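Local coordinates for protein lovastatin nonaketide synthase, polyketide synthase component (Aspergillus terreus, PDB 7CPX) that assembles the lovastatin precursor dihydromonacolin L from malonyl-CoA as a multidomain polyketide synthase, with partner lovC forming the active megasynthase, at residues A[504-509]-A[914-919]; A[474-479]-A[510-515]; A[1935-1940]-A[2126-2131]; A[1872-1877]-A[1893-1898]; A[1548-1553]-A[1611-1616]. The protein carries 2 engineered substitutions. All coordinates share one frame; numbering follows the deposited sequence.

In the fold
Along the chain contacts 1 and 2 come first, then 5, 4 and 3. Contacts 1 and 2 touch, with centres about 13 Å apart. They share helix 504-513, and their segments alternate in sequence. Contacts 3 and 4 also touch, with centres about 11 Å apart, and reach one sheet through neighbouring strands 2128-2130 and 1869-1883. Contact 5 stands alone, on the sheet of the methyltransferase fold that holds strands 1542-1547 and 1614-1618, its centre about 50 Å from that of contact 4. The centres of contacts 1 and 5 are about 140 Å apart, on opposite sides of the chain's centre. The five contacts thus fall in three separate parts of an extended synthase.

Contact 1. Residues A[504-509]-A[914-919]; sequences LHDLTW and PDRPCM
Asp506 and Trp509 of helix 504-513 both reach loop 914-919, and their first torsions set the directions. Asp506 CG lies beside its own backbone N (chi1 -59°), whereas Trp509 CG is anti to its backbone N (chi1 174°). OD2 of Asp506 takes the polar role. It accepts the backbone N-H of Met919, although the modelled length is too short to be taken literally at this resolution. The same oxygen lies at the edge of the Arg916 guanidinium, in its plane. Arg916 NE approaches Asp506 OD2 at 3.3 Å and NH2 of Arg916 approaches it at 3.4 Å, both weak bonds within a salt bridge. The carboxylate and guanidinium planes are steeply turned, 72° apart. The other carboxylate oxygen, OD1, has a weak bond to His503. Cys918 supplies the apolar half. Its CB lies over one face of the indole, toward the rim, at 3.4 Å from Trp509 CD2. Cys918 SG makes an oblique sulfur-aromatic contact with the Trp509 five-membered ring, 4.4 Å from its centroid. Cys918 also touches Met909 of helix 905-911. The loop follows that helix and runs back over the ketosynthase-side linker, consistent with a post-acyltransferase linker. Chemically, one carboxylate oxygen appears to serve both a backbone N-H and, weakly, a guanidinium. The positive charge nearby would probably stabilise Asp506 in its ionised form.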
# COMPACT_ATOMS: atom_id res chain seq x y z
N LEU A 504 -52.92 -16.81 -36.14
CA LEU A 504 -51.91 -16.12 -36.93
C LEU A 504 -52.33 -14.68 -37.21
O LEU A 504 -51.48 -13.78 -37.23
CB LEU A 504 -51.67 -16.87 -38.24
CG LEU A 504 -50.58 -16.29 -39.15
CD1 LEU A 504 -49.24 -16.26 -38.43
CD2 LEU A 504 -50.49 -17.09 -40.44
N HIS A 505 -53.62 -14.44 -37.43
CA HIS A 505 -54.09 -13.08 -37.67
C HIS A 505 -53.74 -12.17 -36.51
O HIS A 505 -53.17 -11.09 -36.70
CB HIS A 505 -55.60 -13.09 -37.90
CG HIS A 505 -56.01 -13.57 -39.26
ND1 HIS A 505 -57.09 -14.39 -39.47
CD2 HIS A 505 -55.48 -13.33 -40.48
CE1 HIS A 505 -57.21 -14.65 -40.76
NE2 HIS A 505 -56.24 -14.02 -41.40
N ASP A 506 -54.06 -12.60 -35.28
CA ASP A 506 -53.75 -11.79 -34.11
C ASP A 506 -52.25 -11.59 -33.95
O ASP A 506 -51.79 -10.50 -33.61
CB ASP A 506 -54.34 -12.43 -32.86
CG ASP A 506 -55.85 -12.60 -32.94
OD1 ASP A 506 -56.32 -13.36 -33.81
OD2 ASP A 506 -56.56 -11.96 -32.13
N LEU A 507 -51.47 -12.65 -34.20
CA LEU A 507 -50.02 -12.55 -34.07
C LEU A 507 -49.46 -11.49 -35.02
O LEU A 507 -48.70 -10.61 -34.60
CB LEU A 507 -49.39 -13.92 -34.35
CG LEU A 507 -47.97 -14.18 -33.84
CD1 LEU A 507 -47.63 -15.65 -34.00
CD2 LEU A 507 -46.97 -13.32 -34.58
N THR A 508 -49.83 -11.57 -36.30
CA THR A 508 -49.31 -10.62 -37.27
C THR A 508 -49.82 -9.21 -36.99
O THR A 508 -49.07 -8.23 -37.14
CB THR A 508 -49.70 -11.05 -38.68
OG1 THR A 508 -51.12 -11.17 -38.78
CG2 THR A 508 -49.05 -12.38 -39.02
N TRP A 509 -51.08 -9.07 -36.57
CA TRP A 509 -51.60 -7.75 -36.26
C TRP A 509 -50.87 -7.14 -35.07
O TRP A 509 -50.62 -5.93 -35.05
CB TRP A 509 -53.10 -7.83 -35.99
CG TRP A 509 -53.68 -6.53 -35.53
CD1 TRP A 509 -54.09 -5.49 -36.31
CD2 TRP A 509 -53.91 -6.13 -34.17
NE1 TRP A 509 -54.57 -4.47 -35.53
CE2 TRP A 509 -54.47 -4.83 -34.21
CE3 TRP A 509 -53.70 -6.73 -32.93
CZ2 TRP A 509 -54.81 -4.14 -33.06
CZ3 TRP A 509 -54.05 -6.04 -31.79
CH2 TRP A 509 -54.60 -4.76 -31.86
N PRO A 914 -64.01 -9.00 -40.29
CA PRO A 914 -64.54 -8.18 -39.19
C PRO A 914 -64.79 -8.99 -37.93
O PRO A 914 -64.57 -8.49 -36.82
CB PRO A 914 -65.84 -7.61 -39.77
CG PRO A 914 -65.65 -7.66 -41.25
CD PRO A 914 -64.83 -8.88 -41.51
N ASP A 915 -65.25 -10.23 -38.07
CA ASP A 915 -65.42 -11.10 -36.92
C ASP A 915 -64.07 -11.44 -36.30
O ASP A 915 -63.05 -11.52 -36.99
CB ASP A 915 -66.16 -12.38 -37.32
CG ASP A 915 -67.56 -12.11 -37.83
OD1 ASP A 915 -67.97 -10.93 -37.85
OD2 ASP A 915 -68.26 -13.08 -38.20
N ARG A 916 -64.07 -11.65 -34.99
CA ARG A 916 -62.85 -11.94 -34.26
C ARG A 916 -61.84 -10.82 -34.48
O ARG A 916 -60.85 -11.00 -35.19
CB ARG A 916 -62.26 -13.29 -34.69
CG ARG A 916 -60.89 -13.63 -34.10
CD ARG A 916 -60.79 -13.30 -32.61
NE ARG A 916 -59.46 -13.59 -32.08
CZ ARG A 916 -59.09 -14.75 -31.54
NH1 ARG A 916 -59.94 -15.76 -31.44
NH2 ARG A 916 -57.85 -14.89 -31.09
N PRO A 917 -62.08 -9.64 -33.92
CA PRO A 917 -61.08 -8.57 -34.01
C PRO A 917 -59.77 -9.01 -33.38
O PRO A 917 -59.75 -9.71 -32.36
CB PRO A 917 -61.72 -7.41 -33.24
CG PRO A 917 -62.76 -8.03 -32.38
CD PRO A 917 -63.26 -9.22 -33.14
N CYS A 918 -58.67 -8.59 -33.99
CA CYS A 918 -57.36 -9.07 -33.57
C CYS A 918 -57.05 -8.65 -32.14
O CYS A 918 -57.32 -7.51 -31.74
CB CYS A 918 -56.28 -8.54 -34.52
SG CYS A 918 -56.47 -9.12 -36.21
N MET A 919 -56.49 -9.58 -31.38
CA MET A 919 -56.10 -9.33 -30.00
C MET A 919 -54.62 -9.01 -29.93
O MET A 919 -53.80 -9.56 -30.68
CB MET A 919 -56.40 -10.55 -29.13
CG MET A 919 -57.84 -11.03 -29.21
SD MET A 919 -59.03 -9.81 -28.62
CE MET A 919 -58.58 -9.70 -26.90

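Contact 2. Residues A[474-479]-A[510-515]; sequences PLVLSA and SLLRKR
Leu511 and Leu512, near the end of helix 504-513, pack against Val476 of strand 475-479. This strand is an edge of the three-stranded antiparallel sheet in a small alpha/beta linker module; both segments fall in the ketoacyl-synthase C-terminal extension. No hydrogen bond crosses between the segments, and the contact is buried and apolar. Val476 offers two methyls. CG1 meets Leu512 CD2 at 3.5 Å, with the two side chains crossing at about a right angle. CG2 turns to the helix backbone and lies 3.8 Å from Leu511 CB. Leu511 spreads over the strand with both its methyls. Its CD1 touches Leu475 CG at 3.5 Å, and its CD2 touches Leu477 CD2 at 3.8 Å. The first torsion of Leu511 (chi1 -78°) places CG beside the strand, near Val476 O, between these two neighbours. Further out, Trp895 of helix 883-898 covers both Val476 and Leu512, while Leu485 and Met489 of helix 482-498 pack on Leu477. The strand is held in its sheet by backbone bonds of Leu475 with Ile524 and of Leu477 with Arg522. Beyond the helix, Lys514 NZ makes a salt bridge to Asp264 OD1.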
# COMPACT_ATOMS: atom_id res chain seq x y z
N PRO A 474 -48.64 -9.84 -43.18
CA PRO A 474 -47.28 -10.38 -43.09
C PRO A 474 -46.78 -10.35 -41.65
O PRO A 474 -47.13 -9.47 -40.87
CB PRO A 474 -46.46 -9.45 -43.99
CG PRO A 474 -47.22 -8.18 -44.00
CD PRO A 474 -48.67 -8.56 -43.91
N LEU A 475 -45.96 -11.35 -41.31
CA LEU A 475 -45.36 -11.43 -39.98
C LEU A 475 -44.12 -10.54 -39.99
O LEU A 475 -43.10 -10.89 -40.58
CB LEU A 475 -45.03 -12.88 -39.64
CG LEU A 475 -44.45 -13.16 -38.25
CD1 LEU A 475 -44.75 -14.59 -37.84
CD2 LEU A 475 -42.95 -12.90 -38.22
N VAL A 476 -44.21 -9.39 -39.35
CA VAL A 476 -43.18 -8.35 -39.43
C VAL A 476 -42.32 -8.39 -38.18
O VAL A 476 -42.83 -8.50 -37.06
CB VAL A 476 -43.81 -6.96 -39.62
CG1 VAL A 476 -44.66 -6.94 -40.88
CG2 VAL A 476 -44.64 -6.57 -38.41
N LEU A 477 -41.01 -8.31 -38.38
CA LEU A 477 -40.05 -8.25 -37.29
C LEU A 477 -39.07 -7.13 -37.56
O LEU A 477 -38.77 -6.81 -38.72
CB LEU A 477 -39.30 -9.58 -37.13
CG LEU A 477 -40.20 -10.80 -36.89
CD1 LEU A 477 -39.40 -12.08 -37.02
CD2 LEU A 477 -40.86 -10.72 -35.53
N SER A 478 -38.57 -6.51 -36.49
CA SER A 478 -37.64 -5.41 -36.63
C SER A 478 -36.74 -5.35 -35.41
O SER A 478 -37.15 -5.65 -34.29
CB SER A 478 -38.37 -4.08 -36.81
OG SER A 478 -39.28 -3.84 -35.75
N ALA A 479 -35.50 -4.93 -35.64
CA ALA A 479 -34.50 -4.80 -34.59
C ALA A 479 -33.53 -3.70 -34.97
O ALA A 479 -33.44 -3.29 -36.13
CB ALA A 479 -33.76 -6.12 -34.36
N SER A 510 -50.55 -7.95 -34.06
CA SER A 510 -49.77 -7.44 -32.94
C SER A 510 -48.37 -7.04 -33.39
O SER A 510 -47.85 -6.01 -32.95
CB SER A 510 -49.70 -8.50 -31.83
OG SER A 510 -49.17 -9.71 -32.32
N LEU A 511 -47.76 -7.84 -34.25
CA LEU A 511 -46.41 -7.52 -34.72
C LEU A 511 -46.40 -6.26 -35.58
O LEU A 511 -45.38 -5.56 -35.63
CB LEU A 511 -45.83 -8.69 -35.51
CG LEU A 511 -45.30 -9.84 -34.65
CD1 LEU A 511 -44.99 -11.03 -35.52
CD2 LEU A 511 -44.07 -9.42 -33.88
N LEU A 512 -47.51 -5.94 -36.24
CA LEU A 512 -47.58 -4.75 -37.08
C LEU A 512 -47.98 -3.51 -36.29
O LEU A 512 -47.24 -2.53 -36.24
CB LEU A 512 -48.56 -4.99 -38.24
CG LEU A 512 -47.98 -5.63 -39.50
CD1 LEU A 512 -49.09 -6.15 -40.38
CD2 LEU A 512 -47.14 -4.62 -40.25
N ARG A 513 -49.16 -3.55 -35.67
CA ARG A 513 -49.75 -2.38 -35.04
C ARG A 513 -49.34 -2.23 -33.58
O ARG A 513 -49.30 -1.10 -33.07
CB ARG A 513 -51.27 -2.47 -35.13
CG ARG A 513 -51.98 -1.15 -35.44
CD ARG A 513 -52.71 -0.59 -34.22
NE ARG A 513 -51.80 0.08 -33.30
CZ ARG A 513 -51.53 1.38 -33.33
NH1 ARG A 513 -52.08 2.19 -34.23
NH2 ARG A 513 -50.68 1.89 -32.44
N LYS A 514 -49.03 -3.33 -32.90
CA LYS A 514 -48.76 -3.32 -31.46
C LYS A 514 -47.32 -3.69 -31.13
O LYS A 514 -47.03 -4.10 -30.00
CB LYS A 514 -49.73 -4.27 -30.75
CG LYS A 514 -51.20 -4.06 -31.09
CD LYS A 514 -51.71 -2.71 -30.61
CE LYS A 514 -52.04 -2.73 -29.13
NZ LYS A 514 -52.28 -1.36 -28.59
N ARG A 515 -46.41 -3.56 -32.09
CA ARG A 515 -45.00 -3.84 -31.85
C ARG A 515 -44.16 -2.78 -32.55
O ARG A 515 -44.48 -2.35 -33.66
CB ARG A 515 -44.61 -5.24 -32.34
CG ARG A 515 -45.19 -6.36 -31.49
CD ARG A 515 -44.30 -6.70 -30.31
NE ARG A 515 -43.06 -7.33 -30.74
CZ ARG A 515 -42.40 -8.25 -30.05
NH1 ARG A 515 -42.84 -8.69 -28.89
NH2 ARG A 515 -41.26 -8.73 -30.54

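Contact 3. Residues A[1935-1940]-A[2126-2131]; sequences GGSLMV and STVISW
Ser2126 begins the contact by turning its carbonyl to Leu1938 of helix 1935-1953. The helix leucine lies across the backbone there, with CD1 3.8 Å from Ser2126 O and CD2 nearer still. The CG of Leu1938 sits beside its own backbone N (chi1 -67°), and its CB already points at the strand. Thr2127 comes next and meets the leucine with its backbone, its C atom 3.6 Å from Leu1938 CD2. The threonine side chain turns away, and its OG1 is bonded to the backbone O of Asp2124. Val2128 carries most of the side-chain packing. Its CB is 3.6 Å from Leu1938 CD2, and the two side chains cross at about a right angle. Val2128 CG2 is anti to the backbone N and comes to 3.3 Å from Ser1937 OG. That hydroxyl is hydrogen-bonded to the Gly1934 O just before the helix, so beside the valine it makes a plain van der Waals contact. After Val2128 the strand leaves the helix. Ile2129 points away and packs on Cys2111 and Phe2114 of helix 2111-2117. Trp2131 NE1 is hydrogen-bonded to Ser1876 OG of strand 1869-1883. The helix start thus packs on a short strand that joins a beta subdomain. This is consistent with the junction between the GroES-like and Rossmann-like parts of a medium-chain reductase, probably the inactive enoylreductase region.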
# COMPACT_ATOMS: atom_id res chain seq x y z
N GLY A 1935 48.58 14.98 22.42
CA GLY A 1935 49.15 14.75 21.11
C GLY A 1935 49.91 13.44 21.02
O GLY A 1935 49.76 12.68 20.07
N GLY A 1936 50.73 13.16 22.03
CA GLY A 1936 51.47 11.91 22.04
C GLY A 1936 50.56 10.70 22.01
O GLY A 1936 50.83 9.72 21.32
N SER A 1937 49.46 10.76 22.77
CA SER A 1937 48.49 9.67 22.73
C SER A 1937 47.90 9.52 21.34
O SER A 1937 47.72 8.40 20.85
CB SER A 1937 47.38 9.91 23.76
OG SER A 1937 46.60 11.04 23.40
N LEU A 1938 47.60 10.64 20.68
CA LEU A 1938 47.06 10.58 19.32
C LEU A 1938 48.04 9.90 18.38
O LEU A 1938 47.66 9.03 17.59
CB LEU A 1938 46.74 11.99 18.83
CG LEU A 1938 45.59 12.72 19.52
CD1 LEU A 1938 45.43 14.12 18.95
CD2 LEU A 1938 44.31 11.93 19.38
N MET A 1939 49.32 10.29 18.45
CA MET A 1939 50.31 9.70 17.55
C MET A 1939 50.49 8.22 17.83
O MET A 1939 50.58 7.41 16.90
CB MET A 1939 51.64 10.44 17.68
CG MET A 1939 51.53 11.95 17.57
SD MET A 1939 50.36 12.51 16.32
CE MET A 1939 51.46 13.25 15.12
N VAL A 1940 50.55 7.83 19.11
CA VAL A 1940 50.74 6.42 19.43
C VAL A 1940 49.53 5.61 19.01
O VAL A 1940 49.66 4.46 18.56
CB VAL A 1940 51.06 6.25 20.93
CG1 VAL A 1940 51.25 4.78 21.25
CG2 VAL A 1940 52.31 7.02 21.30
N SER A 2126 41.52 9.45 15.84
CA SER A 2126 42.50 10.47 16.19
C SER A 2126 41.93 11.50 17.15
O SER A 2126 42.44 12.62 17.24
CB SER A 2126 43.06 11.16 14.95
OG SER A 2126 43.66 10.23 14.07
N THR A 2127 40.86 11.16 17.86
CA THR A 2127 40.33 11.98 18.94
C THR A 2127 40.86 11.47 20.27
O THR A 2127 41.10 10.27 20.44
CB THR A 2127 38.80 11.96 18.94
OG1 THR A 2127 38.31 12.53 17.73
CG2 THR A 2127 38.26 12.73 20.13
N VAL A 2128 41.04 12.39 21.21
CA VAL A 2128 41.61 12.06 22.51
C VAL A 2128 40.73 12.63 23.61
O VAL A 2128 40.45 13.84 23.63
CB VAL A 2128 43.06 12.57 22.65
CG1 VAL A 2128 43.14 14.05 22.40
CG2 VAL A 2128 43.61 12.23 24.02
N ILE A 2129 40.32 11.76 24.53
CA ILE A 2129 39.61 12.16 25.74
C ILE A 2129 40.63 12.64 26.76
O ILE A 2129 41.64 11.97 27.01
CB ILE A 2129 38.80 10.98 26.29
CG1 ILE A 2129 37.73 10.54 25.30
CG2 ILE A 2129 38.17 11.37 27.61
CD1 ILE A 2129 37.56 9.04 25.26
N SER A 2130 40.35 13.79 27.36
CA SER A 2130 41.17 14.37 28.41
C SER A 2130 40.50 14.05 29.75
O SER A 2130 39.51 14.69 30.12
CB SER A 2130 41.34 15.87 28.21
OG SER A 2130 41.95 16.47 29.34
N TRP A 2131 41.04 13.08 30.46
CA TRP A 2131 40.46 12.65 31.72
C TRP A 2131 40.78 13.67 32.81
O TRP A 2131 41.96 13.98 33.03
CB TRP A 2131 40.98 11.28 32.11
CG TRP A 2131 40.41 10.18 31.30
CD1 TRP A 2131 40.99 9.56 30.23
CD2 TRP A 2131 39.13 9.55 31.47
NE1 TRP A 2131 40.16 8.59 29.73
CE2 TRP A 2131 39.01 8.57 30.48
CE3 TRP A 2131 38.08 9.74 32.38
CZ2 TRP A 2131 37.88 7.76 30.37
CZ3 TRP A 2131 36.96 8.94 32.26
CH2 TRP A 2131 36.87 7.96 31.26

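Contact 4. Residues A[1872-1877]-A[1893-1898]; sequences YVHFSC and QGHVQE
A beta bulge breaks the hairpin of strands 1869-1883 and 1887-1898, where His1874 and Phe1875 both face Gln1893. Gln1893 O accepts two backbone bonds, from His1874 N at 2.9 Å and from Phe1875 N at 3.0 Å. Gln1893 N answers to Phe1875 O. On the other side of the bulge, Tyr1872 and His1895 form a hydrogen-bonded antiparallel pair. Between the two lies the non-hydrogen-bonded pair of Val1873 and Gly1894. Tyr1872 O has a second donor, His1874 ND1 at 3.1 Å, with the oxygen in the imidazole plane. The ring donor and His1895 N come to this oxygen from opposite faces of the carbonyl plane. That bond helps fix the rotation of His1874, whose CG lies beside its backbone N (chi1 -67°). The far edge of the ring then meets His1895. His1874 NE2 stands over the centre of the His1895 face, an edge-to-face pair with planes at 52°. Along the strand, Gln1897 CG touches Tyr1872 CE1 at 3.8 Å. The extra residue shifts the register by one, next to where His1874 bonds to Trp2131 and Ser1876 to Ile2129 of strand 2128-2130. It is a classic bulge in a mainly antiparallel mixed sheet, consistent with a GroES-like subdomain.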
# COMPACT_ATOMS: atom_id res chain seq x y z
N TYR A 1872 46.94 6.02 36.14
CA TYR A 1872 45.96 7.08 36.31
C TYR A 1872 45.95 7.89 35.01
O TYR A 1872 46.85 8.68 34.75
CB TYR A 1872 46.32 7.95 37.51
CG TYR A 1872 46.46 7.17 38.79
CD1 TYR A 1872 47.64 6.52 39.11
CD2 TYR A 1872 45.40 7.09 39.70
CE1 TYR A 1872 47.77 5.81 40.28
CE2 TYR A 1872 45.53 6.37 40.87
CZ TYR A 1872 46.72 5.74 41.16
OH TYR A 1872 46.85 5.03 42.33
N VAL A 1873 44.92 7.67 34.20
CA VAL A 1873 44.92 8.15 32.82
C VAL A 1873 44.58 9.63 32.80
O VAL A 1873 43.57 10.06 33.37
CB VAL A 1873 43.92 7.34 31.98
CG1 VAL A 1873 43.95 7.81 30.54
CG2 VAL A 1873 44.23 5.86 32.06
N HIS A 1874 45.42 10.42 32.13
CA HIS A 1874 45.13 11.81 31.83
C HIS A 1874 44.47 11.95 30.47
O HIS A 1874 43.54 12.74 30.31
CB HIS A 1874 46.42 12.64 31.87
CG HIS A 1874 47.03 12.75 33.22
ND1 HIS A 1874 47.14 11.68 34.08
CD2 HIS A 1874 47.59 13.81 33.87
CE1 HIS A 1874 47.72 12.07 35.20
NE2 HIS A 1874 48.00 13.36 35.10
N PHE A 1875 44.96 11.20 29.49
CA PHE A 1875 44.42 11.23 28.13
C PHE A 1875 44.31 9.81 27.60
O PHE A 1875 45.10 8.94 27.97
CB PHE A 1875 45.30 12.07 27.21
CG PHE A 1875 45.51 13.48 27.69
CD1 PHE A 1875 44.63 14.48 27.34
CD2 PHE A 1875 46.59 13.80 28.49
CE1 PHE A 1875 44.82 15.78 27.78
CE2 PHE A 1875 46.79 15.09 28.93
CZ PHE A 1875 45.90 16.08 28.58
N SER A 1876 43.32 9.59 26.74
CA SER A 1876 43.10 8.26 26.20
C SER A 1876 42.45 8.35 24.83
O SER A 1876 41.94 9.41 24.44
CB SER A 1876 42.21 7.42 27.13
OG SER A 1876 40.90 7.95 27.20
N CYS A 1877 42.49 7.24 24.10
CA CYS A 1877 41.79 7.15 22.83
C CYS A 1877 40.41 6.53 23.04
O CYS A 1877 40.32 5.43 23.60
CB CYS A 1877 42.59 6.31 21.84
SG CYS A 1877 41.78 6.12 20.23
N GLN A 1893 47.20 7.32 28.03
CA GLN A 1893 48.39 8.02 28.50
C GLN A 1893 48.09 8.59 29.88
O GLN A 1893 46.97 9.04 30.14
CB GLN A 1893 48.79 9.15 27.54
CG GLN A 1893 49.99 9.96 27.99
CD GLN A 1893 50.30 11.11 27.04
OE1 GLN A 1893 49.50 11.43 26.17
NE2 GLN A 1893 51.46 11.72 27.21
N GLY A 1894 49.07 8.56 30.77
CA GLY A 1894 48.86 9.14 32.08
C GLY A 1894 49.94 8.72 33.06
O GLY A 1894 50.94 8.11 32.70
N HIS A 1895 49.69 9.07 34.32
CA HIS A 1895 50.67 8.88 35.38
C HIS A 1895 50.69 7.44 35.88
O HIS A 1895 49.71 6.70 35.76
CB HIS A 1895 50.37 9.81 36.55
CG HIS A 1895 50.64 11.25 36.26
ND1 HIS A 1895 50.25 12.26 37.12
CD2 HIS A 1895 51.26 11.86 35.22
CE1 HIS A 1895 50.62 13.43 36.61
NE2 HIS A 1895 51.23 13.21 35.47
N VAL A 1896 51.83 7.05 36.42
CA VAL A 1896 51.96 5.86 37.25
C VAL A 1896 52.76 6.24 38.48
O VAL A 1896 53.73 7.00 38.39
CB VAL A 1896 52.64 4.69 36.50
CG1 VAL A 1896 51.77 4.24 35.35
CG2 VAL A 1896 54.02 5.08 36.01
N GLN A 1897 52.35 5.73 39.64
CA GLN A 1897 52.97 6.08 40.91
C GLN A 1897 54.13 5.12 41.16
O GLN A 1897 53.92 3.93 41.42
CB GLN A 1897 51.96 6.03 42.04
CG GLN A 1897 50.92 7.14 41.98
CD GLN A 1897 49.98 7.13 43.16
OE1 GLN A 1897 49.89 6.15 43.89
NE2 GLN A 1897 49.27 8.24 43.36
N GLU A 1898 55.35 5.64 41.09
CA GLU A 1898 56.57 4.88 41.37
C GLU A 1898 57.35 5.64 42.43
O GLU A 1898 58.02 6.63 42.13
CB GLU A 1898 57.40 4.68 40.10
CG GLU A 1898 56.69 3.88 39.02
CD GLU A 1898 56.46 2.43 39.43
OE1 GLU A 1898 56.98 2.02 40.48
OE2 GLU A 1898 55.75 1.72 38.69

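Contact 5. Residues A[1548-1553]-A[1611-1616]; sequences EITHKE and PTSVFS
Thr1550 and Phe1615 cross obliquely, methyl to ring rim. Thr1550 CG2 lies near the plane of the phenyl ring, at its edge, 3.9 Å from Phe1615 CZ. The same methyl meets Ser1613 CB at 3.7 Å. Thr1550 OG1 is anti to its backbone N (chi1 180°), which leaves CG2 between that N and the carbonyl carbon, as the branch that meets both residues. OG1 itself is bonded to Val1581 O. Trp1586 of helix 1583-1592 touches both Thr1550 and Phe1615. Ile1549 mostly points away, yet its CG2 reaches Pro1611 O at 3.3 Å. A CA-H...O contact also joins Ile1549 CA to Pro1611 O. Glu1548 turns from the partner segment: OE1 accepts the Ile1549 N-H at 3.2 Å and OE2 accepts that of His1522. Backbone bonds of Thr1550 with Phe1610 and of Phe1615 with Ile1546 flank the contact; none crosses between the segments. Strand 1614-1618 lies antiparallel between strands 1542-1547 and 1600-1602. That reversed strand is the hallmark of the Rossmann-like class I methyltransferase fold.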
# COMPACT_ATOMS: atom_id res chain seq x y z
N GLU A 1548 20.54 29.34 68.04
CA GLU A 1548 20.15 30.68 68.45
C GLU A 1548 21.36 31.42 69.01
O GLU A 1548 22.38 30.81 69.36
CB GLU A 1548 19.02 30.64 69.49
CG GLU A 1548 18.27 31.95 69.68
CD GLU A 1548 17.69 32.49 68.39
OE1 GLU A 1548 18.45 33.04 67.56
OE2 GLU A 1548 16.46 32.36 68.19
N ILE A 1549 21.23 32.74 69.08
CA ILE A 1549 22.30 33.59 69.59
C ILE A 1549 22.53 33.30 71.07
O ILE A 1549 21.58 33.09 71.84
CB ILE A 1549 21.97 35.07 69.36
CG1 ILE A 1549 20.61 35.42 69.98
CG2 ILE A 1549 21.97 35.38 67.87
CD1 ILE A 1549 20.33 36.91 70.04
N THR A 1550 23.80 33.29 71.47
CA THR A 1550 24.16 33.10 72.87
C THR A 1550 25.53 33.72 73.10
O THR A 1550 26.29 33.94 72.15
CB THR A 1550 24.17 31.61 73.24
OG1 THR A 1550 24.54 31.46 74.62
CG2 THR A 1550 25.14 30.83 72.37
N HIS A 1551 25.83 34.00 74.36
CA HIS A 1551 27.15 34.47 74.78
C HIS A 1551 27.66 35.59 73.86
O HIS A 1551 28.63 35.44 73.13
CB HIS A 1551 28.14 33.31 74.83
CG HIS A 1551 27.82 32.30 75.89
ND1 HIS A 1551 28.12 32.49 77.22
CD2 HIS A 1551 27.23 31.08 75.81
CE1 HIS A 1551 27.72 31.44 77.92
NE2 HIS A 1551 27.18 30.57 77.08
N LYS A 1552 26.95 36.71 73.92
CA LYS A 1552 27.25 37.84 73.06
C LYS A 1552 28.72 38.22 73.13
O LYS A 1552 29.37 38.11 74.17
CB LYS A 1552 26.40 39.06 73.45
CG LYS A 1552 26.39 40.15 72.39
CD LYS A 1552 25.62 41.38 72.86
CE LYS A 1552 25.61 42.46 71.79
NZ LYS A 1552 24.94 43.70 72.26
N GLU A 1553 29.25 38.66 71.99
CA GLU A 1553 30.59 39.22 71.91
C GLU A 1553 30.51 40.48 71.06
O GLU A 1553 30.15 40.41 69.88
CB GLU A 1553 31.59 38.22 71.32
CG GLU A 1553 31.65 36.90 72.07
CD GLU A 1553 32.22 37.06 73.47
OE1 GLU A 1553 32.70 38.16 73.80
OE2 GLU A 1553 32.18 36.08 74.24
N PRO A 1611 26.99 33.12 68.23
CA PRO A 1611 25.72 33.59 67.64
C PRO A 1611 24.82 32.46 67.16
O PRO A 1611 23.64 32.72 66.89
CB PRO A 1611 26.18 34.46 66.46
CG PRO A 1611 27.68 34.51 66.52
CD PRO A 1611 28.09 33.30 67.28
N THR A 1612 25.34 31.24 67.05
CA THR A 1612 24.58 30.14 66.50
C THR A 1612 24.78 28.82 67.24
O THR A 1612 24.33 27.79 66.75
CB THR A 1612 24.93 29.93 65.02
OG1 THR A 1612 26.35 29.97 64.86
CG2 THR A 1612 24.30 31.02 64.17
N SER A 1613 25.44 28.83 68.40
CA SER A 1613 25.69 27.59 69.13
C SER A 1613 24.39 26.82 69.32
O SER A 1613 23.38 27.37 69.77
CB SER A 1613 26.32 27.91 70.49
OG SER A 1613 27.60 28.49 70.33
N VAL A 1614 24.43 25.54 68.98
CA VAL A 1614 23.23 24.71 68.94
C VAL A 1614 23.09 23.96 70.26
O VAL A 1614 24.07 23.60 70.91
CB VAL A 1614 23.27 23.74 67.75
CG1 VAL A 1614 21.90 23.13 67.52
CG2 VAL A 1614 23.77 24.46 66.50
N PHE A 1615 21.84 23.72 70.64
CA PHE A 1615 21.53 23.00 71.87
C PHE A 1615 20.45 21.97 71.58
O PHE A 1615 19.58 22.17 70.73
CB PHE A 1615 21.05 23.95 72.97
CG PHE A 1615 21.92 25.16 73.15
CD1 PHE A 1615 23.17 25.06 73.74
CD2 PHE A 1615 21.49 26.41 72.72
CE1 PHE A 1615 23.97 26.17 73.90
CE2 PHE A 1615 22.29 27.52 72.88
CZ PHE A 1615 23.53 27.41 73.47
N SER A 1616 20.51 20.85 72.31
CA SER A 1616 19.53 19.78 72.21
C SER A 1616 18.91 19.55 73.58
O SER A 1616 19.61 19.52 74.59
CB SER A 1616 20.16 18.48 71.71
OG SER A 1616 20.58 17.67 72.79